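Local atomic coordinates of telomere length regulator taz1 (Schizosaccharomyces pombe, PDB entry 4ZMI), a protein that binds double-stranded telomeric DNA and regulates telomere length and function in fission yeast, this chain being its helical domain. Residues A[71-83]-A[118-130]. Sequence-based numbering, arbitrary orientation.
Sequences LEFRTIFFSYIRK and LTLRSIVLDALLS
Asp126 grips the first turn of helix 78-83 with both carboxylate oxygens. Phe78 N gives a hydrogen bond to Asp126 OD2 (2.9 Å), arriving on the syn side but 25° out of the carboxylate plane. Asp126 OD1 takes two more. Ser79 N donates to the syn lone pair of Asp126 OD1, fairly straight at 162°. Ser79 OG donates nearly in line with the C-O bond, 2.8 Å from Asp126 OD1. Asp126 places its CG anti to the backbone N (chi1 -176°), which carries the carboxylate across to these donors. Three bonds hold the carboxylate in a buried setting, and the start of the helix would probably favour its negative charge. Ser79 OG also bonds to Tyr173, which belongs to the magnesium site.

Beside this grip the packing is close. The Phe77 ring meets Asp126 OD1 at its edge, with the ring steeply inclined to the carboxylate plane. The far end of the ring reaches Ser122, Phe77 CZ lying 3.5 Å from Ser122 CB. The methyl of Thr75 also packs on Ser122, with Thr75 CG2 3.8 Å from Ser122 CB. Thr75 OG1 bonds to Thr105. A water donates to Phe73 O and Ser122 OG, and Ser122 OG bonds in turn to Cys170 O.

The partly exposed end is looser. Leu118 CB lies over one face of the Arg74 guanidinium, 3.6 Å from Arg74 NH1. The model is doubtful where that group nears Thr119. At the opposite end of the contact, Arg82 turns a guanidinium edge to Ser130 OG.

Phe77 is the N-cap residue of helix 78-83, and Asp126 takes up the N-H groups of the next two residues from helix 118-130, remote in sequence. A side chain from another helix thus caps the N-terminal N-H groups of helix 78-83 within the all-helical domain of Taz1, assigned by sequence to the TRF family.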
loop_
_atom_site.group_PDB
_atom_site.type_symbol
_atom_site.label_atom_id
_atom_site.label_comp_id
_atom_site.label_asym_id
_atom_site.label_seq_id
_atom_site.Cartn_x
_atom_site.Cartn_y
_atom_site.Cartn_z
ATOM N N LEU A 71 -5.202 12.645 -2.801
ATOM C CA LEU A 71 -4.807 11.242 -2.960
ATOM C C LEU A 71 -5.986 10.379 -3.392
ATOM O O LEU A 71 -6.634 9.749 -2.561
ATOM C CB LEU A 71 -4.219 10.682 -1.659
ATOM C CG LEU A 71 -3.007 11.440 -1.108
ATOM C CD1 LEU A 71 -2.341 10.601 -0.021
ATOM C CD2 LEU A 71 -2.016 11.780 -2.203
ATOM N N GLU A 72 -6.215 10.322 -4.692
ATOM C CA GLU A 72 -7.358 9.641 -5.284
ATOM C C GLU A 72 -7.214 8.127 -5.175
ATOM O O GLU A 72 -8.218 7.420 -5.127
ATOM C CB GLU A 72 -7.441 10.003 -6.764
ATOM C CG GLU A 72 -8.686 9.484 -7.507
ATOM C CD GLU A 72 -8.585 9.653 -9.039
ATOM O OE1 GLU A 72 -7.587 10.238 -9.531
ATOM O OE2 GLU A 72 -9.501 9.184 -9.755
ATOM N N PHE A 73 -5.968 7.647 -5.189
ATOM C CA PHE A 73 -5.680 6.212 -5.054
ATOM C C PHE A 73 -5.221 5.849 -3.645
ATOM O O PHE A 73 -4.534 4.851 -3.433
ATOM C CB PHE A 73 -4.733 5.728 -6.170
ATOM C CG PHE A 73 -5.382 5.760 -7.503
ATOM C CD1 PHE A 73 -5.386 6.924 -8.257
ATOM C CD2 PHE A 73 -6.079 4.675 -7.964
ATOM C CE1 PHE A 73 -6.045 6.981 -9.458
ATOM C CE2 PHE A 73 -6.731 4.725 -9.177
ATOM C CZ PHE A 73 -6.713 5.876 -9.926
ATOM N N ARG A 74 -5.570 6.730 -2.707
ATOM C CA ARG A 74 -5.624 6.422 -1.276
ATOM C C ARG A 74 -4.302 6.519 -0.554
ATOM O O ARG A 74 -4.255 6.402 0.675
ATOM C CB ARG A 74 -6.233 5.035 -1.041
ATOM C CG ARG A 74 -7.620 4.896 -1.623
ATOM C CD ARG A 74 -7.941 3.462 -2.046
ATOM N NE ARG A 74 -9.050 2.964 -1.256
ATOM C CZ ARG A 74 -8.900 2.165 -0.212
ATOM N NH1 ARG A 74 -7.682 1.762 0.114
ATOM N NH2 ARG A 74 -9.957 1.762 0.483
ATOM N N THR A 75 -3.230 6.723 -1.305
ATOM C CA THR A 75 -1.908 6.712 -0.703
ATOM C C THR A 75 -0.933 7.402 -1.659
ATOM O O THR A 75 -1.330 7.957 -2.683
ATOM C CB THR A 75 -1.451 5.264 -0.449
ATOM O OG1 THR A 75 -0.177 5.266 0.192
ATOM C CG2 THR A 75 -1.311 4.563 -1.766
ATOM N N ILE A 76 0.340 7.361 -1.305
ATOM C CA ILE A 76 1.374 8.072 -2.028
ATOM C C ILE A 76 2.091 7.150 -2.991
ATOM O O ILE A 76 2.418 6.020 -2.640
ATOM C CB ILE A 76 2.436 8.569 -1.058
ATOM C CG1 ILE A 76 1.822 9.526 -0.037
ATOM C CG2 ILE A 76 3.584 9.203 -1.828
ATOM C CD1 ILE A 76 1.227 10.764 -0.659
ATOM N N PHE A 77 2.371 7.637 -4.193
ATOM C CA PHE A 77 3.038 6.822 -5.189
ATOM C C PHE A 77 4.408 7.317 -5.557
ATOM O O PHE A 77 4.556 8.279 -6.325
ATOM C CB PHE A 77 2.151 6.682 -6.410
ATOM C CG PHE A 77 0.948 5.861 -6.140
ATOM C CD1 PHE A 77 -0.191 6.439 -5.621
ATOM C CD2 PHE A 77 0.989 4.480 -6.319
ATOM C CE1 PHE A 77 -1.302 5.672 -5.342
ATOM C CE2 PHE A 77 -0.104 3.694 -6.050
ATOM C CZ PHE A 77 -1.268 4.285 -5.545
ATOM N N PHE A 78 5.411 6.631 -5.022
ATOM C CA PHE A 78 6.789 7.019 -5.246
ATOM C C PHE A 78 7.207 6.822 -6.693
ATOM O O PHE A 78 8.011 7.595 -7.227
ATOM C CB PHE A 78 7.724 6.326 -4.256
ATOM C CG PHE A 78 7.552 6.809 -2.842
ATOM C CD1 PHE A 78 6.802 6.091 -1.937
ATOM C CD2 PHE A 78 8.111 8.010 -2.436
ATOM C CE1 PHE A 78 6.622 6.547 -0.647
ATOM C CE2 PHE A 78 7.941 8.466 -1.151
ATOM C CZ PHE A 78 7.198 7.737 -0.252
ATOM N N SER A 79 6.634 5.827 -7.354
ATOM C CA SER A 79 6.912 5.681 -8.775
ATOM C C SER A 79 6.396 6.888 -9.550
ATOM O O SER A 79 7.017 7.323 -10.499
ATOM C CB SER A 79 6.292 4.407 -9.343
ATOM O OG SER A 79 4.880 4.420 -9.237
ATOM N N TYR A 80 5.253 7.418 -9.141
ATOM C CA TYR A 80 4.657 8.545 -9.839
ATOM C C TYR A 80 5.487 9.813 -9.605
ATOM O O TYR A 80 5.859 10.497 -10.542
ATOM C CB TYR A 80 3.234 8.732 -9.337
ATOM C CG TYR A 80 2.434 9.806 -10.021
ATOM C CD1 TYR A 80 1.503 9.484 -10.991
ATOM C CD2 TYR A 80 2.572 11.129 -9.660
ATOM C CE1 TYR A 80 0.749 10.449 -11.607
ATOM C CE2 TYR A 80 1.824 12.126 -10.284
ATOM C CZ TYR A 80 0.916 11.775 -11.253
ATOM O OH TYR A 80 0.159 12.737 -11.851
ATOM N N ILE A 81 5.781 10.093 -8.341
ATOM C CA ILE A 81 6.608 11.212 -7.939
ATOM C C ILE A 81 7.989 11.184 -8.586
ATOM O O ILE A 81 8.506 12.223 -8.969
ATOM C CB ILE A 81 6.779 11.231 -6.425
ATOM C CG1 ILE A 81 5.429 11.497 -5.757
ATOM C CG2 ILE A 81 7.795 12.274 -6.027
ATOM C CD1 ILE A 81 5.498 11.511 -4.255
ATOM N N ARG A 82 8.588 10.006 -8.724
ATOM C CA ARG A 82 9.899 9.930 -9.369
ATOM C C ARG A 82 9.792 10.164 -10.867
ATOM O O ARG A 82 10.683 10.756 -11.480
ATOM C CB ARG A 82 10.574 8.588 -9.110
ATOM C CG ARG A 82 11.912 8.427 -9.839
ATOM C CD ARG A 82 12.503 7.031 -9.658
ATOM N NE ARG A 82 12.061 6.447 -8.406
ATOM C CZ ARG A 82 11.143 5.493 -8.324
ATOM N NH1 ARG A 82 10.595 5.004 -9.428
ATOM N NH2 ARG A 82 10.782 5.028 -7.141
ATOM N N LYS A 83 8.689 9.705 -11.450
ATOM C CA LYS A 83 8.472 9.815 -12.893
ATOM C C LYS A 83 8.225 11.238 -13.418
ATOM O O LYS A 83 8.802 11.626 -14.422
ATOM C CB LYS A 83 7.318 8.915 -13.336
ATOM C CG LYS A 83 6.939 9.098 -14.791
ATOM C CD LYS A 83 8.082 8.617 -15.675
ATOM C CE LYS A 83 7.781 8.811 -17.151
ATOM N NZ LYS A 83 8.640 7.902 -17.972
ATOM N N LEU A 118 -7.121 -2.538 -0.909
ATOM C CA LEU A 118 -6.730 -1.712 -2.055
ATOM C C LEU A 118 -5.490 -0.903 -1.758
ATOM O O LEU A 118 -4.651 -0.749 -2.626
ATOM C CB LEU A 118 -7.860 -0.774 -2.474
ATOM C CG LEU A 118 -9.162 -1.474 -2.840
ATOM C CD1 LEU A 118 -10.222 -0.427 -3.153
ATOM C CD2 LEU A 118 -8.920 -2.385 -4.017
ATOM N N THR A 119 -5.354 -0.396 -0.534
ATOM C CA THR A 119 -4.230 0.511 -0.246
ATOM C C THR A 119 -2.922 -0.245 -0.114
ATOM O O THR A 119 -1.878 0.212 -0.568
ATOM C CB THR A 119 -4.437 1.314 1.031
ATOM O OG1 THR A 119 -5.737 1.897 1.012
ATOM C CG2 THR A 119 -3.399 2.410 1.146
ATOM N N LEU A 120 -2.975 -1.407 0.522
ATOM C CA LEU A 120 -1.786 -2.246 0.611
ATOM C C LEU A 120 -1.411 -2.707 -0.801
ATOM O O LEU A 120 -0.233 -2.727 -1.174
ATOM C CB LEU A 120 -2.055 -3.437 1.527
ATOM C CG LEU A 120 -2.133 -2.987 2.975
ATOM C CD1 LEU A 120 -2.544 -4.128 3.912
ATOM C CD2 LEU A 120 -0.793 -2.425 3.372
ATOM N N ARG A 121 -2.420 -3.042 -1.605
ATOM C CA ARG A 121 -2.142 -3.414 -2.984
ATOM C C ARG A 121 -1.374 -2.295 -3.692
ATOM O O ARG A 121 -0.367 -2.553 -4.375
ATOM C CB ARG A 121 -3.420 -3.739 -3.740
ATOM C CG ARG A 121 -3.163 -4.622 -4.931
ATOM C CD ARG A 121 -4.397 -4.771 -5.773
ATOM N NE ARG A 121 -5.515 -5.187 -4.954
ATOM C CZ ARG A 121 -6.754 -5.275 -5.399
ATOM N NH1 ARG A 121 -7.010 -4.991 -6.663
ATOM N NH2 ARG A 121 -7.720 -5.654 -4.580
ATOM N N SER A 122 -1.830 -1.055 -3.499
ATOM C CA SER A 122 -1.174 0.096 -4.119
ATOM C C SER A 122 0.259 0.171 -3.663
ATOM O O SER A 122 1.152 0.357 -4.473
ATOM C CB SER A 122 -1.893 1.397 -3.727
ATOM O OG SER A 122 -3.171 1.395 -4.305
ATOM N N ILE A 123 0.478 0.056 -2.353
ATOM C CA ILE A 123 1.828 0.236 -1.825
ATOM C C ILE A 123 2.772 -0.844 -2.326
ATOM O O ILE A 123 3.872 -0.528 -2.769
ATOM C CB ILE A 123 1.837 0.312 -0.294
ATOM C CG1 ILE A 123 0.988 1.492 0.152
ATOM C CG2 ILE A 123 3.256 0.477 0.246
ATOM C CD1 ILE A 123 0.590 1.423 1.601
ATOM N N VAL A 124 2.344 -2.109 -2.266
ATOM C CA VAL A 124 3.157 -3.207 -2.797
ATOM C C VAL A 124 3.497 -3.034 -4.296
ATOM O O VAL A 124 4.642 -3.194 -4.687
ATOM C CB VAL A 124 2.474 -4.584 -2.572
ATOM C CG1 VAL A 124 3.302 -5.715 -3.194
ATOM C CG2 VAL A 124 2.260 -4.838 -1.097
ATOM N N LEU A 125 2.504 -2.710 -5.130
ATOM C CA LEU A 125 2.741 -2.514 -6.561
ATOM C C LEU A 125 3.664 -1.326 -6.779
ATOM O O LEU A 125 4.525 -1.362 -7.654
ATOM C CB LEU A 125 1.438 -2.311 -7.345
ATOM C CG LEU A 125 0.586 -3.575 -7.567
ATOM C CD1 LEU A 125 -0.820 -3.164 -7.930
ATOM C CD2 LEU A 125 1.143 -4.482 -8.665
ATOM N N ASP A 126 3.483 -0.271 -5.986
ATOM C CA ASP A 126 4.321 0.917 -6.128
ATOM C C ASP A 126 5.765 0.548 -5.842
ATOM O O ASP A 126 6.659 0.895 -6.603
ATOM C CB ASP A 126 3.870 2.025 -5.195
ATOM C CG ASP A 126 4.666 3.305 -5.385
ATOM O OD1 ASP A 126 4.795 3.770 -6.541
ATOM O OD2 ASP A 126 5.170 3.840 -4.372
ATOM N N ALA A 127 5.985 -0.185 -4.757
ATOM C CA ALA A 127 7.318 -0.702 -4.440
ATOM C C ALA A 127 7.855 -1.532 -5.586
ATOM O O ALA A 127 8.997 -1.361 -6.007
ATOM C CB ALA A 127 7.288 -1.538 -3.158
ATOM N N LEU A 128 7.026 -2.419 -6.114
ATOM C CA LEU A 128 7.467 -3.252 -7.224
ATOM C C LEU A 128 7.820 -2.445 -8.463
ATOM O O LEU A 128 8.659 -2.862 -9.262
ATOM C CB LEU A 128 6.403 -4.289 -7.573
ATOM C CG LEU A 128 6.181 -5.434 -6.579
ATOM C CD1 LEU A 128 5.116 -6.387 -7.110
ATOM C CD2 LEU A 128 7.484 -6.188 -6.324
ATOM N N LEU A 129 7.165 -1.300 -8.639
ATOM C CA LEU A 129 7.378 -0.481 -9.831
ATOM C C LEU A 129 8.588 0.413 -9.641
ATOM O O LEU A 129 9.227 0.809 -10.597
ATOM C CB LEU A 129 6.152 0.382 -10.128
ATOM C CG LEU A 129 4.959 -0.359 -10.722
ATOM C CD1 LEU A 129 3.688 0.437 -10.485
ATOM C CD2 LEU A 129 5.162 -0.585 -12.193
ATOM N N SER A 130 8.890 0.723 -8.389
ATOM C CA SER A 130 9.930 1.680 -8.066
ATOM C C SER A 130 11.308 1.074 -8.198
ATOM O O SER A 130 12.230 1.708 -8.692
ATOM C CB SER A 130 9.758 2.143 -6.633
ATOM O OG SER A 130 8.624 2.961 -6.527
HETATM O O HOH W 1 -5.677 2.141 -3.650
#